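Local coordinates for protein putative hydrolase (Acinetobacter sp. NBRC 100985, PDB 4XUK) that probably hydrolyses organophosphorus triesters and lactones, using two zinc ions bound in a metallo-beta-lactamase fold, at residues Tyr6-Ala11 and Ser94-Glu99; Gly12-Thr17 and Leu206-Glu211; Ser138-Pro143 and Tyr236-Lys241; Asp218-His221 and Gln226-Arg229. The protein carries 2 engineered substitutions. One frame throughout, in Å; residues are numbered along the deposited sequence.

Overall arrangement
Interactions 1 and 2 share a place and elements: strands 6-11 and 14-26 are neighbours in one sheet, and the two contacts touch through Gln8 OE1 and Thr17 OG1. Interaction 1 is buried, with an aromatic ring against a helix end. Interaction 2 is half exposed, and its chemistry changes accordingly from valine and leucine inside to a salt bridge outside. Interactions 3 and 4 lie about 32 and 27 Å from interaction 1, centre to centre, across the middle of the chain and close to the zinc ions. Interaction 3 is small, apolar and partly exposed; interaction 4 is buried and mixes a valine-phenylalanine contact with hydrogen bonds, some through a water. Tyr236 meets His221 where they adjoin.

Interaction 1 of 4, residues Tyr6-Ala11 and Ser94-Glu99; sequences YYQYQA and SGYQPE
Tyr6 lies against Ser94 where helix 87-93 runs out in a Schellman motif; the contact ties strand 6-11, the outer strand of its sheet within this chain, to the end of that helix. From the strand backbone, Tyr6 CB comes 3.8 Å from Ser94 CB. The next atom, CG, is turned between its own N and carbonyl carbon (chi1 66°), and this swings the ring flat over the serine. Tyr6 CD2 meets Ser94 CB at 3.6 Å, while Tyr6 CD1 and CE1 lie as close to Ser94 N as to Ser94 CA. Farther out, Tyr6 CE2 and CZ meet Ser94 CA, which stands 3.5 Å from the centroid of the Tyr6 ring and only 5° off its normal, a CH-pi contact. A small residue suits the position under the ring, and Ser94 OG is occupied by the Leu91 carbonyl of the last helical turn. Gly95 follows with positive phi (111°), readily available to glycine, and lets the chain leave the helix. Val3 of the second subunit packs on Tyr6. Gln8, two residues along the strand, has its chain bent at chi2; its OE1 is hydrogen-bonded to Thr17, and its amide nitrogen has a weak bond to Lys1 O of the second subunit. Against the loop that same nitrogen makes only loose approaches: Gln8 NE2 is 3.7 Å from Ser94 O and comes obliquely to within 4.3 Å of Tyr96 CE2.

Interaction 2 of 4, residues Gly12-Thr17 and Leu206-Glu211; sequences GDVQIT and LKTKGE
Val14 CG1 points anti to the backbone N (chi1 -180°) and Val14 CG2 anti to the carbonyl carbon, which aims one methyl at Leu206 and the other at Thr208. CG1 runs tip to tip into Leu206, Val14 CG1 to Leu206 CD1 being 4.0 Å. The other branch passes slantwise by the threonine, with Val14 CG2 3.8 Å from Thr208 CG2. Thr208 can offer that methyl because its hydroxyl is turned the other way: OG1 donates to Glu211 O at 2.9 Å. The same carbonyl oxygen also accepts from Thr208 N, so two bonds grip it. Lys209 and Gly210 occupy the corners of a type II turn, where the positive phi of Gly210 suits glycine. Lys209, bent at chi2 and chi3, curls back at about a right angle to Asp13. Lys209 NZ reaches Asp13 OD2 at 2.9 Å from above the carboxylate plane, a salt bridge between two exposed residues, where charged ends can also meet solvent. Val63 of strand 54-64 packs on both Val14 and Leu206. Strands 14-26 and 202-208 belong to different sheets, and their apolar faces meet here at one end of the alpha-beta/beta-alpha sandwich of the metallo-beta-lactamase fold.

Interaction 3 of 4, residues Ser138-Pro143 and Tyr236-Lys241; sequences SFWLDP and YDIDPK
Phe139 and Trp140, near the end of helix 134-141, meet Ile238 in the loop that leads into helix 240-257, on the side of the molecule that carries the zinc ions. A single methyl makes the contact. Ile238 CD1 is 3.7 Å from Phe139 CE2 and 3.9 Å from Phe139 CZ, and it approaches Trp140 CZ2 at 4.0 Å. It comes obliquely to both rings, from the opposite direction to the side chains that carry them. Phe139 reaches it because CG stands anti to the backbone N (chi1 170°), which throws the ring out from the helix. The two aromatics also brace each other: Phe139 CE2 sits 3.5 Å above the Trp140 plane, over its centre. The nearest CA atoms, those of Phe139 and Ile238, are 11.2 Å apart; large rings from one side and the apolar CD1 of isoleucine from the other bridge that distance. In the metallo-beta-lactamase fold the metal site lies along one edge of the sandwich, and here loops and helices from the two halves face each other across it; the Trp140 side chain is about 8 Å from a zinc ion. Trp140 NE1 is hydrogen-bonded to Glu136, within its own helix. On the other segment Asp237 OD1 holds ND1 of the zinc ligand His197, a second-shell role, while Asp239 serves as N-cap, its OD1 taking the backbone N of Lys242.

Interaction 4 of 4, residues Asp218-His221 and Gln226-Arg229; sequences DIVH and QFDR. With ZN (zinc ion), chain D; ZN (zinc ion), chain C.
Val220 and Gln226 run alongside one another, pointing opposite ways, and here the packing is tight: Val220 CG2 lies 3.6 Å from Gln226 CB and equally close to Gln226 OE1. The valine brings that methyl forward because CG2 stands anti to the backbone N. Beyond it, Val220 CG2 also approaches Phe227 CE1 obliquely at 4.1 Å, while Arg247 and Phe251 of helix 240-257 pack on the same valine. A branched apolar residue suits so enclosed a spot. The glutamine, extended past CG (chi2 167°), carries its amide to the loop, where His221 N donates to Gln226 OE1 at 2.8 Å with an N-H...O angle of 151°; the donor is tilted 28° from the carbonyl plane. The buried loop NH is thus satisfied by a side chain from the short helix 225-228. This loop follows strand 211-215 and carries one of the metal-binding residues of the metallo-beta-lactamase fold: Asp218 OD2 bridges both zinc ions, 2.1 Å from the zinc ion of chain C and 2.4 Å from that of chain D. One ion is completed by His108, His110 and His197, the other by Asp112, His113 and His265. On its watered side the contact is looser. There a water molecule stands between the segments, accepting from Gln226 NE2 at 2.8 Å and hydrogen-bonded to His221 ND1. Within this contact the amide oxygen takes the backbone N-H and the nitrogen the water; both atoms have further partners. The imidazole of His221 turns from the helix toward the ring of Tyr236.

Interaction 1 of 4, residues Tyr6-Ala11 and Ser94-Glu99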
loop_
_atom_site.group_PDB
_atom_site.type_symbol
_atom_site.label_atom_id
_atom_site.label_comp_id
_atom_site.label_asym_id
_atom_site.label_seq_id
_atom_site.Cartn_x
_atom_site.Cartn_y
_atom_site.Cartn_z
ATOM N N TYR A 6 -1.952 10.945 3.380
ATOM C CA TYR A 6 -3.092 11.123 2.492
ATOM C C TYR A 6 -2.768 10.419 1.193
ATOM O O TYR A 6 -1.592 10.218 0.870
ATOM C CB TYR A 6 -3.422 12.605 2.255
ATOM C CG TYR A 6 -2.368 13.370 1.500
ATOM C CD1 TYR A 6 -1.328 13.997 2.176
ATOM C CD2 TYR A 6 -2.421 13.488 0.112
ATOM C CE1 TYR A 6 -0.357 14.709 1.498
ATOM C CE2 TYR A 6 -1.455 14.203 -0.579
ATOM C CZ TYR A 6 -0.426 14.809 0.123
ATOM O OH TYR A 6 0.553 15.524 -0.538
ATOM N N TYR A 7 -3.803 10.029 0.462
ATOM C CA TYR A 7 -3.625 9.391 -0.831
ATOM C C TYR A 7 -4.812 9.743 -1.699
ATOM O O TYR A 7 -5.953 9.750 -1.220
ATOM C CB TYR A 7 -3.505 7.865 -0.693
ATOM C CG TYR A 7 -3.365 7.206 -2.050
ATOM C CD1 TYR A 7 -2.126 7.121 -2.675
ATOM C CD2 TYR A 7 -4.478 6.721 -2.729
ATOM C CE1 TYR A 7 -1.993 6.541 -3.931
ATOM C CE2 TYR A 7 -4.358 6.152 -3.980
ATOM C CZ TYR A 7 -3.111 6.063 -4.569
ATOM O OH TYR A 7 -2.983 5.504 -5.815
ATOM N N GLN A 8 -4.558 10.035 -2.972
ATOM C CA GLN A 8 -5.631 10.437 -3.872
ATOM C C GLN A 8 -6.033 9.295 -4.790
ATOM O O GLN A 8 -5.222 8.824 -5.588
ATOM C CB GLN A 8 -5.208 11.641 -4.735
ATOM C CG GLN A 8 -4.707 12.863 -3.953
ATOM C CD GLN A 8 -5.798 13.605 -3.197
ATOM O OE1 GLN A 8 -6.931 13.131 -3.065
ATOM N NE2 GLN A 8 -5.455 14.794 -2.698
ATOM N N TYR A 9 -7.286 8.861 -4.682
ATOM C CA TYR A 9 -7.825 7.828 -5.566
ATOM C C TYR A 9 -8.829 8.465 -6.525
ATOM O O TYR A 9 -9.757 9.144 -6.091
ATOM C CB TYR A 9 -8.496 6.707 -4.751
ATOM C CG TYR A 9 -9.125 5.635 -5.614
ATOM C CD1 TYR A 9 -8.345 4.653 -6.209
ATOM C CD2 TYR A 9 -10.496 5.614 -5.848
ATOM C CE1 TYR A 9 -8.909 3.677 -7.010
ATOM C CE2 TYR A 9 -11.067 4.640 -6.647
ATOM C CZ TYR A 9 -10.262 3.674 -7.223
ATOM O OH TYR A 9 -10.819 2.704 -8.021
ATOM N N GLN A 10 -8.634 8.264 -7.826
ATOM C CA GLN A 10 -9.526 8.862 -8.815
ATOM C C GLN A 10 -10.551 7.857 -9.330
ATOM O O GLN A 10 -10.196 6.774 -9.806
ATOM C CB GLN A 10 -8.729 9.435 -9.992
ATOM C CG GLN A 10 -9.550 10.364 -10.895
ATOM C CD GLN A 10 -9.734 11.752 -10.300
ATOM O OE1 GLN A 10 -8.923 12.202 -9.486
ATOM N NE2 GLN A 10 -10.805 12.439 -10.704
ATOM N N ALA A 11 -11.821 8.227 -9.234
ATOM C CA ALA A 11 -12.893 7.397 -9.764
ATOM C C ALA A 11 -13.652 8.216 -10.789
ATOM O O ALA A 11 -14.669 8.839 -10.469
ATOM C CB ALA A 11 -13.813 6.947 -8.651
ATOM N N SER A 94 -3.065 17.354 2.246
ATOM C CA SER A 94 -3.518 16.889 0.942
ATOM C C SER A 94 -3.856 18.055 0.022
ATOM O O SER A 94 -4.004 17.869 -1.190
ATOM C CB SER A 94 -4.752 16.002 1.088
ATOM O OG SER A 94 -5.908 16.801 1.272
ATOM N N GLY A 95 -4.002 19.252 0.593
ATOM C CA GLY A 95 -4.299 20.435 -0.202
ATOM C C GLY A 95 -5.695 21.000 0.007
ATOM O O GLY A 95 -5.996 22.102 -0.464
ATOM N N TYR A 96 -6.558 20.256 0.699
ATOM C CA TYR A 96 -7.911 20.739 0.966
ATOM C C TYR A 96 -7.979 21.608 2.225
ATOM O O TYR A 96 -7.019 21.673 2.992
ATOM C CB TYR A 96 -8.905 19.570 1.067
ATOM C CG TYR A 96 -9.248 18.908 -0.263
ATOM C CD1 TYR A 96 -10.131 19.514 -1.152
ATOM C CD2 TYR A 96 -8.710 17.665 -0.615
ATOM C CE1 TYR A 96 -10.457 18.921 -2.360
ATOM C CE2 TYR A 96 -9.041 17.057 -1.820
ATOM C CZ TYR A 96 -9.913 17.698 -2.687
ATOM O OH TYR A 96 -10.257 17.118 -3.891
ATOM N N GLN A 97 -9.114 22.281 2.425
ATOM C CA GLN A 97 -9.328 23.120 3.608
ATOM C C GLN A 97 -10.566 22.652 4.344
ATOM O O GLN A 97 -11.547 22.255 3.717
ATOM C CB GLN A 97 -9.560 24.571 3.206
ATOM C CG GLN A 97 -8.821 24.995 1.960
ATOM C CD GLN A 97 -7.555 25.714 2.293
ATOM O OE1 GLN A 97 -6.847 25.343 3.233
ATOM N NE2 GLN A 97 -7.256 26.762 1.534
ATOM N N PRO A 98 -10.537 22.719 5.683
ATOM C CA PRO A 98 -11.709 22.262 6.437
ATOM C C PRO A 98 -12.984 23.054 6.106
ATOM O O PRO A 98 -14.070 22.488 6.202
ATOM C CB PRO A 98 -11.292 22.462 7.904
ATOM C CG PRO A 98 -10.053 23.328 7.871
ATOM C CD PRO A 98 -9.402 23.072 6.555
ATOM N N GLU A 99 -12.857 24.325 5.721
ATOM C CA GLU A 99 -14.034 25.129 5.362
ATOM C C GLU A 99 -14.722 24.634 4.088
ATOM O O GLU A 99 -15.876 24.981 3.830
ATOM C CB GLU A 99 -13.658 26.605 5.197
ATOM C CG GLU A 99 -13.239 27.298 6.486
ATOM C CD GLU A 99 -11.763 27.131 6.796
ATOM O OE1 GLU A 99 -11.077 26.345 6.097
ATOM O OE2 GLU A 99 -11.284 27.796 7.741
#

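Interaction 2 of 4, residues Gly12-Thr17 and Leu206-Glu211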
loop_
_atom_site.group_PDB
_atom_site.type_symbol
_atom_site.label_atom_id
_atom_site.label_comp_id
_atom_site.label_asym_id
_atom_site.label_seq_id
_atom_site.Cartn_x
_atom_site.Cartn_y
_atom_site.Cartn_z
ATOM N N GLY A 12 -13.153 8.223 -12.020
ATOM C CA GLY A 12 -13.767 9.021 -13.066
ATOM C C GLY A 12 -13.668 10.493 -12.726
ATOM O O GLY A 12 -12.565 11.018 -12.562
ATOM N N ASP A 13 -14.816 11.155 -12.597
ATOM C CA ASP A 13 -14.848 12.575 -12.249
ATOM C C ASP A 13 -14.725 12.850 -10.749
ATOM O O ASP A 13 -14.741 14.007 -10.319
ATOM C CB ASP A 13 -16.134 13.218 -12.772
ATOM C CG ASP A 13 -16.128 13.385 -14.275
ATOM O OD1 ASP A 13 -15.027 13.412 -14.870
ATOM O OD2 ASP A 13 -17.225 13.494 -14.865
ATOM N N VAL A 14 -14.595 11.798 -9.954
ATOM C CA VAL A 14 -14.602 11.963 -8.506
ATOM C C VAL A 14 -13.228 11.671 -7.925
ATOM O O VAL A 14 -12.573 10.706 -8.314
ATOM C CB VAL A 14 -15.645 11.037 -7.862
ATOM C CG1 VAL A 14 -15.674 11.204 -6.336
ATOM C CG2 VAL A 14 -17.008 11.306 -8.466
ATOM N N GLN A 15 -12.780 12.516 -7.007
ATOM C CA GLN A 15 -11.532 12.251 -6.310
ATOM C C GLN A 15 -11.858 11.892 -4.875
ATOM O O GLN A 15 -12.581 12.624 -4.189
ATOM C CB GLN A 15 -10.602 13.467 -6.346
ATOM C CG GLN A 15 -9.299 13.244 -5.594
ATOM C CD GLN A 15 -8.344 14.430 -5.667
ATOM O OE1 GLN A 15 -8.650 15.522 -5.197
ATOM N NE2 GLN A 15 -7.174 14.210 -6.254
ATOM N N ILE A 16 -11.361 10.741 -4.444
ATOM C CA ILE A 16 -11.488 10.325 -3.058
ATOM C C ILE A 16 -10.110 10.424 -2.410
ATOM O O ILE A 16 -9.134 9.894 -2.932
ATOM C CB ILE A 16 -12.008 8.882 -2.959
ATOM C CG1 ILE A 16 -13.407 8.802 -3.575
ATOM C CG2 ILE A 16 -12.022 8.422 -1.503
ATOM C CD1 ILE A 16 -13.905 7.392 -3.849
ATOM N N THR A 17 -10.026 11.123 -1.284
ATOM C CA THR A 17 -8.762 11.248 -0.579
ATOM C C THR A 17 -8.799 10.397 0.680
ATOM O O THR A 17 -9.613 10.644 1.578
ATOM C CB THR A 17 -8.491 12.699 -0.176
ATOM O OG1 THR A 17 -8.677 13.559 -1.314
ATOM C CG2 THR A 17 -7.070 12.848 0.343
ATOM N N LEU A 206 -21.390 5.145 -3.218
ATOM C CA LEU A 206 -21.274 6.205 -4.214
ATOM C C LEU A 206 -21.173 5.536 -5.573
ATOM O O LEU A 206 -20.200 4.838 -5.850
ATOM C CB LEU A 206 -19.989 7.011 -3.984
ATOM C CG LEU A 206 -19.864 8.498 -4.369
ATOM C CD1 LEU A 206 -18.548 8.799 -5.077
ATOM C CD2 LEU A 206 -21.042 9.015 -5.169
ATOM N N LYS A 207 -22.172 5.730 -6.422
ATOM C CA LYS A 207 -22.075 5.221 -7.790
ATOM C C LYS A 207 -21.618 6.317 -8.746
ATOM O O LYS A 207 -22.256 7.362 -8.873
ATOM C CB LYS A 207 -23.399 4.598 -8.246
ATOM C CG LYS A 207 -23.877 3.476 -7.328
ATOM C CD LYS A 207 -25.127 2.779 -7.860
ATOM C CE LYS A 207 -25.863 2.030 -6.748
ATOM N NZ LYS A 207 -26.613 2.953 -5.837
ATOM N N THR A 208 -20.486 6.079 -9.399
ATOM C CA THR A 208 -19.985 6.999 -10.402
ATOM C C THR A 208 -20.042 6.302 -11.753
ATOM O O THR A 208 -20.470 5.148 -11.850
ATOM C CB THR A 208 -18.536 7.398 -10.104
ATOM O OG1 THR A 208 -17.671 6.284 -10.366
ATOM C CG2 THR A 208 -18.387 7.799 -8.638
ATOM N N LYS A 209 -19.628 7.008 -12.797
ATOM C CA LYS A 209 -19.573 6.424 -14.131
ATOM C C LYS A 209 -18.616 5.237 -14.173
ATOM O O LYS A 209 -17.406 5.395 -14.008
ATOM C CB LYS A 209 -19.144 7.481 -15.147
ATOM C CG LYS A 209 -17.987 8.354 -14.673
ATOM C CD LYS A 209 -18.472 9.706 -14.173
ATOM C CE LYS A 209 -18.806 10.643 -15.330
ATOM N NZ LYS A 209 -19.583 11.828 -14.872
ATOM N N GLY A 210 -19.167 4.043 -14.370
ATOM C CA GLY A 210 -18.355 2.843 -14.494
ATOM C C GLY A 210 -17.699 2.304 -13.224
ATOM O O GLY A 210 -16.866 1.396 -13.299
ATOM N N GLU A 211 -18.068 2.842 -12.062
ATOM C CA GLU A 211 -17.463 2.381 -10.806
ATOM C C GLU A 211 -18.362 2.656 -9.607
ATOM O O GLU A 211 -18.885 3.762 -9.451
ATOM C CB GLU A 211 -16.094 3.042 -10.598
ATOM C CG GLU A 211 -15.383 2.624 -9.323
ATOM C CD GLU A 211 -13.958 3.144 -9.269
ATOM O OE1 GLU A 211 -13.491 3.720 -10.270
ATOM O OE2 GLU A 211 -13.298 2.983 -8.226
#

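Interaction 3 of 4, residues Ser138-Pro143 and Tyr236-Lys241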
loop_
_atom_site.group_PDB
_atom_site.type_symbol
_atom_site.label_atom_id
_atom_site.label_comp_id
_atom_site.label_asym_id
_atom_site.label_seq_id
_atom_site.Cartn_x
_atom_site.Cartn_y
_atom_site.Cartn_z
ATOM N N SER A 138 -30.261 7.190 18.032
ATOM C CA SER A 138 -31.189 6.715 19.061
ATOM C C SER A 138 -30.498 5.884 20.137
ATOM O O SER A 138 -30.744 6.077 21.333
ATOM C CB SER A 138 -32.329 5.916 18.438
ATOM O OG SER A 138 -33.225 6.766 17.759
ATOM N N PHE A 139 -29.626 4.971 19.723
ATOM C CA PHE A 139 -28.941 4.106 20.676
ATOM C C PHE A 139 -27.994 4.870 21.594
ATOM O O PHE A 139 -27.942 4.604 22.797
ATOM C CB PHE A 139 -28.170 3.008 19.939
ATOM C CG PHE A 139 -27.248 2.213 20.824
ATOM C CD1 PHE A 139 -27.754 1.230 21.675
ATOM C CD2 PHE A 139 -25.880 2.430 20.795
ATOM C CE1 PHE A 139 -26.906 0.485 22.481
ATOM C CE2 PHE A 139 -25.022 1.689 21.604
ATOM C CZ PHE A 139 -25.538 0.712 22.449
ATOM N N TRP A 140 -27.236 5.809 21.032
ATOM C CA TRP A 140 -26.215 6.515 21.808
ATOM C C TRP A 140 -26.708 7.732 22.596
ATOM O O TRP A 140 -26.022 8.184 23.518
ATOM C CB TRP A 140 -25.077 6.965 20.896
ATOM C CG TRP A 140 -24.272 5.833 20.343
ATOM C CD1 TRP A 140 -24.277 5.369 19.060
ATOM C CD2 TRP A 140 -23.334 5.024 21.062
ATOM N NE1 TRP A 140 -23.400 4.315 18.939
ATOM C CE2 TRP A 140 -22.811 4.085 20.158
ATOM C CE3 TRP A 140 -22.893 4.999 22.388
ATOM C CZ2 TRP A 140 -21.861 3.137 20.535
ATOM C CZ3 TRP A 140 -21.958 4.050 22.763
ATOM C CH2 TRP A 140 -21.455 3.134 21.843
ATOM N N LEU A 141 -27.865 8.282 22.228
ATOM C CA LEU A 141 -28.303 9.556 22.804
ATOM C C LEU A 141 -29.576 9.452 23.658
ATOM O O LEU A 141 -30.121 10.467 24.102
ATOM C CB LEU A 141 -28.450 10.610 21.696
ATOM C CG LEU A 141 -27.160 10.897 20.912
ATOM C CD1 LEU A 141 -27.360 11.868 19.740
ATOM C CD2 LEU A 141 -26.088 11.419 21.833
ATOM N N ASP A 142 -30.032 8.227 23.906
ATOM C CA ASP A 142 -31.167 7.987 24.810
ATOM C C ASP A 142 -30.672 7.722 26.228
ATOM O O ASP A 142 -29.931 6.763 26.459
ATOM C CB ASP A 142 -31.996 6.804 24.299
ATOM C CG ASP A 142 -33.149 6.418 25.237
ATOM O OD1 ASP A 142 -33.489 7.184 26.168
ATOM O OD2 ASP A 142 -33.727 5.329 25.018
ATOM N N PRO A 143 -31.082 8.577 27.135
ATOM C CA PRO A 143 -30.759 8.474 28.558
ATOM C C PRO A 143 -31.293 7.229 29.239
ATOM O O PRO A 143 -30.919 6.983 30.335
ATOM C CB PRO A 143 -31.432 9.692 29.143
ATOM C CG PRO A 143 -32.490 10.015 28.192
ATOM C CD PRO A 143 -31.931 9.726 26.862
ATOM N N TYR A 236 -15.095 -5.489 19.784
ATOM C CA TYR A 236 -15.672 -4.163 19.582
ATOM C C TYR A 236 -17.133 -4.199 19.109
ATOM O O TYR A 236 -17.856 -3.200 19.247
ATOM C CB TYR A 236 -14.837 -3.351 18.568
ATOM C CG TYR A 236 -13.377 -3.149 18.943
ATOM C CD1 TYR A 236 -13.004 -2.842 20.244
ATOM C CD2 TYR A 236 -12.377 -3.257 17.982
ATOM C CE1 TYR A 236 -11.673 -2.659 20.578
ATOM C CE2 TYR A 236 -11.049 -3.073 18.309
ATOM C CZ TYR A 236 -10.706 -2.773 19.610
ATOM O OH TYR A 236 -9.384 -2.584 19.940
ATOM N N ASP A 237 -17.551 -5.308 18.505
ATOM C CA ASP A 237 -18.919 -5.443 18.015
ATOM C C ASP A 237 -19.896 -5.418 19.192
ATOM O O ASP A 237 -19.702 -6.131 20.173
ATOM C CB ASP A 237 -19.090 -6.760 17.240
ATOM C CG ASP A 237 -18.310 -6.789 15.942
ATOM O OD1 ASP A 237 -18.010 -5.709 15.389
ATOM O OD2 ASP A 237 -18.000 -7.898 15.450
ATOM N N ILE A 238 -20.938 -4.595 19.112
ATOM C CA ILE A 238 -21.958 -4.593 20.173
ATOM C C ILE A 238 -22.847 -5.834 20.043
ATOM O O ILE A 238 -23.205 -6.481 21.044
ATOM C CB ILE A 238 -22.798 -3.291 20.176
ATOM C CG1 ILE A 238 -21.929 -2.111 20.630
ATOM C CG2 ILE A 238 -24.002 -3.433 21.103
ATOM C CD1 ILE A 238 -22.567 -0.763 20.463
ATOM N N ASP A 239 -23.196 -6.180 18.809
ATOM C CA ASP A 239 -23.858 -7.460 18.553
ATOM C C ASP A 239 -22.987 -8.260 17.591
ATOM O O ASP A 239 -23.109 -8.117 16.370
ATOM C CB ASP A 239 -25.249 -7.234 17.956
ATOM C CG ASP A 239 -26.048 -8.529 17.785
ATOM O OD1 ASP A 239 -25.460 -9.628 17.681
ATOM O OD2 ASP A 239 -27.290 -8.439 17.731
ATOM N N PRO A 240 -22.096 -9.102 18.138
ATOM C CA PRO A 240 -21.148 -9.855 17.307
ATOM C C PRO A 240 -21.807 -10.807 16.314
ATOM O O PRO A 240 -21.301 -10.957 15.201
ATOM C CB PRO A 240 -20.315 -10.642 18.332
ATOM C CG PRO A 240 -21.034 -10.506 19.644
ATOM C CD PRO A 240 -21.786 -9.218 19.573
ATOM N N LYS A 241 -22.886 -11.440 16.701
ATOM C CA LYS A 241 -23.554 -12.308 15.794
ATOM C C LYS A 241 -24.101 -11.592 14.589
ATOM O O LYS A 241 -23.909 -12.015 13.508
ATOM C CB LYS A 241 -24.653 -13.114 16.463
ATOM C CG LYS A 241 -24.495 -14.590 16.229
ATOM C CD LYS A 241 -23.114 -15.117 16.654
ATOM C CE LYS A 241 -21.960 -14.886 15.652
ATOM N NZ LYS A 241 -21.663 -15.954 14.718
#

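Interaction 4 of 4, residues Asp218-His221 and Gln226-Arg229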
loop_
_atom_site.group_PDB
_atom_site.type_symbol
_atom_site.label_atom_id
_atom_site.label_comp_id
_atom_site.label_asym_id
_atom_site.label_seq_id
_atom_site.Cartn_x
_atom_site.Cartn_y
_atom_site.Cartn_z
ATOM N N ASP A 218 -17.174 -0.030 9.785
ATOM C CA ASP A 218 -16.549 -1.041 10.627
ATOM C C ASP A 218 -17.200 -2.422 10.560
ATOM O O ASP A 218 -17.401 -3.063 11.587
ATOM C CB ASP A 218 -16.539 -0.569 12.075
ATOM C CG ASP A 218 -15.470 0.458 12.342
ATOM O OD1 ASP A 218 -14.917 1.033 11.375
ATOM O OD2 ASP A 218 -15.160 0.667 13.521
ATOM N N ILE A 219 -17.505 -2.890 9.356
ATOM C CA ILE A 219 -17.965 -4.262 9.193
ATOM C C ILE A 219 -16.754 -5.197 9.181
ATOM O O ILE A 219 -16.898 -6.414 9.055
ATOM C CB ILE A 219 -18.759 -4.437 7.901
ATOM C CG1 ILE A 219 -17.876 -4.122 6.689
ATOM C CG2 ILE A 219 -19.989 -3.524 7.912
ATOM C CD1 ILE A 219 -18.546 -4.408 5.361
ATOM N N VAL A 220 -15.558 -4.619 9.313
ATOM C CA VAL A 220 -14.334 -5.413 9.409
ATOM C C VAL A 220 -13.190 -4.621 10.055
ATOM O O VAL A 220 -13.102 -3.388 9.894
ATOM C CB VAL A 220 -13.938 -6.004 8.019
ATOM C CG1 VAL A 220 -13.247 -4.957 7.141
ATOM C CG2 VAL A 220 -13.056 -7.219 8.202
ATOM N N HIS A 221 -12.315 -5.319 10.782
ATOM C CA HIS A 221 -11.238 -4.664 11.523
ATOM C C HIS A 221 -9.838 -5.159 11.171
ATOM O O HIS A 221 -8.870 -4.821 11.852
ATOM C CB HIS A 221 -11.454 -4.823 13.026
ATOM C CG HIS A 221 -12.521 -3.935 13.575
ATOM N ND1 HIS A 221 -13.849 -4.085 13.247
ATOM C CD2 HIS A 221 -12.454 -2.864 14.402
ATOM C CE1 HIS A 221 -14.559 -3.153 13.859
ATOM N NE2 HIS A 221 -13.735 -2.399 14.562
ATOM N N GLN A 226 -10.021 -11.672 9.565
ATOM C CA GLN A 226 -11.417 -11.605 9.136
ATOM C C GLN A 226 -11.620 -11.691 7.624
ATOM O O GLN A 226 -12.752 -11.620 7.137
ATOM C CB GLN A 226 -12.087 -10.361 9.715
ATOM C CG GLN A 226 -12.142 -10.362 11.231
ATOM C CD GLN A 226 -12.515 -9.004 11.775
ATOM O OE1 GLN A 226 -11.835 -8.018 11.510
ATOM N NE2 GLN A 226 -13.615 -8.942 12.509
ATOM N N PHE A 227 -10.535 -11.849 6.873
ATOM C CA PHE A 227 -10.682 -12.193 5.463
ATOM C C PHE A 227 -10.519 -13.701 5.243
ATOM O O PHE A 227 -11.347 -14.316 4.569
ATOM C CB PHE A 227 -9.738 -11.367 4.572
ATOM C CG PHE A 227 -10.307 -10.017 4.183
ATOM C CD1 PHE A 227 -10.369 -8.981 5.110
ATOM C CD2 PHE A 227 -10.802 -9.795 2.902
ATOM C CE1 PHE A 227 -10.901 -7.742 4.764
ATOM C CE2 PHE A 227 -11.338 -8.550 2.546
ATOM C CZ PHE A 227 -11.382 -7.527 3.485
ATOM N N ASP A 228 -9.472 -14.299 5.807
ATOM C CA ASP A 228 -9.311 -15.754 5.736
ATOM C C ASP A 228 -10.435 -16.463 6.494
ATOM O O ASP A 228 -10.899 -17.523 6.075
ATOM C CB ASP A 228 -7.953 -16.178 6.318
ATOM C CG ASP A 228 -6.778 -15.764 5.450
ATOM O OD1 ASP A 228 -6.926 -14.828 4.632
ATOM O OD2 ASP A 228 -5.689 -16.368 5.596
ATOM N N ARG A 229 -10.870 -15.875 7.608
ATOM C CA ARG A 229 -11.954 -16.442 8.398
ATOM C C ARG A 229 -13.027 -15.388 8.676
ATOM O O ARG A 229 -13.139 -14.894 9.799
ATOM C CB ARG A 229 -11.401 -16.981 9.714
ATOM C CG ARG A 229 -12.328 -17.961 10.406
ATOM C CD ARG A 229 -12.108 -19.372 9.874
ATOM N NE ARG A 229 -10.781 -19.844 10.238
ATOM C CZ ARG A 229 -10.541 -20.734 11.198
ATOM N NH1 ARG A 229 -11.545 -21.279 11.881
ATOM N NH2 ARG A 229 -9.292 -21.088 11.464
HETATM ZN ZN ZN D . -16.475 1.089 15.524
HETATM ZN ZN ZN C . -13.790 2.090 14.329
HETATM O O HOH W 1 -14.975 -6.527 12.272
#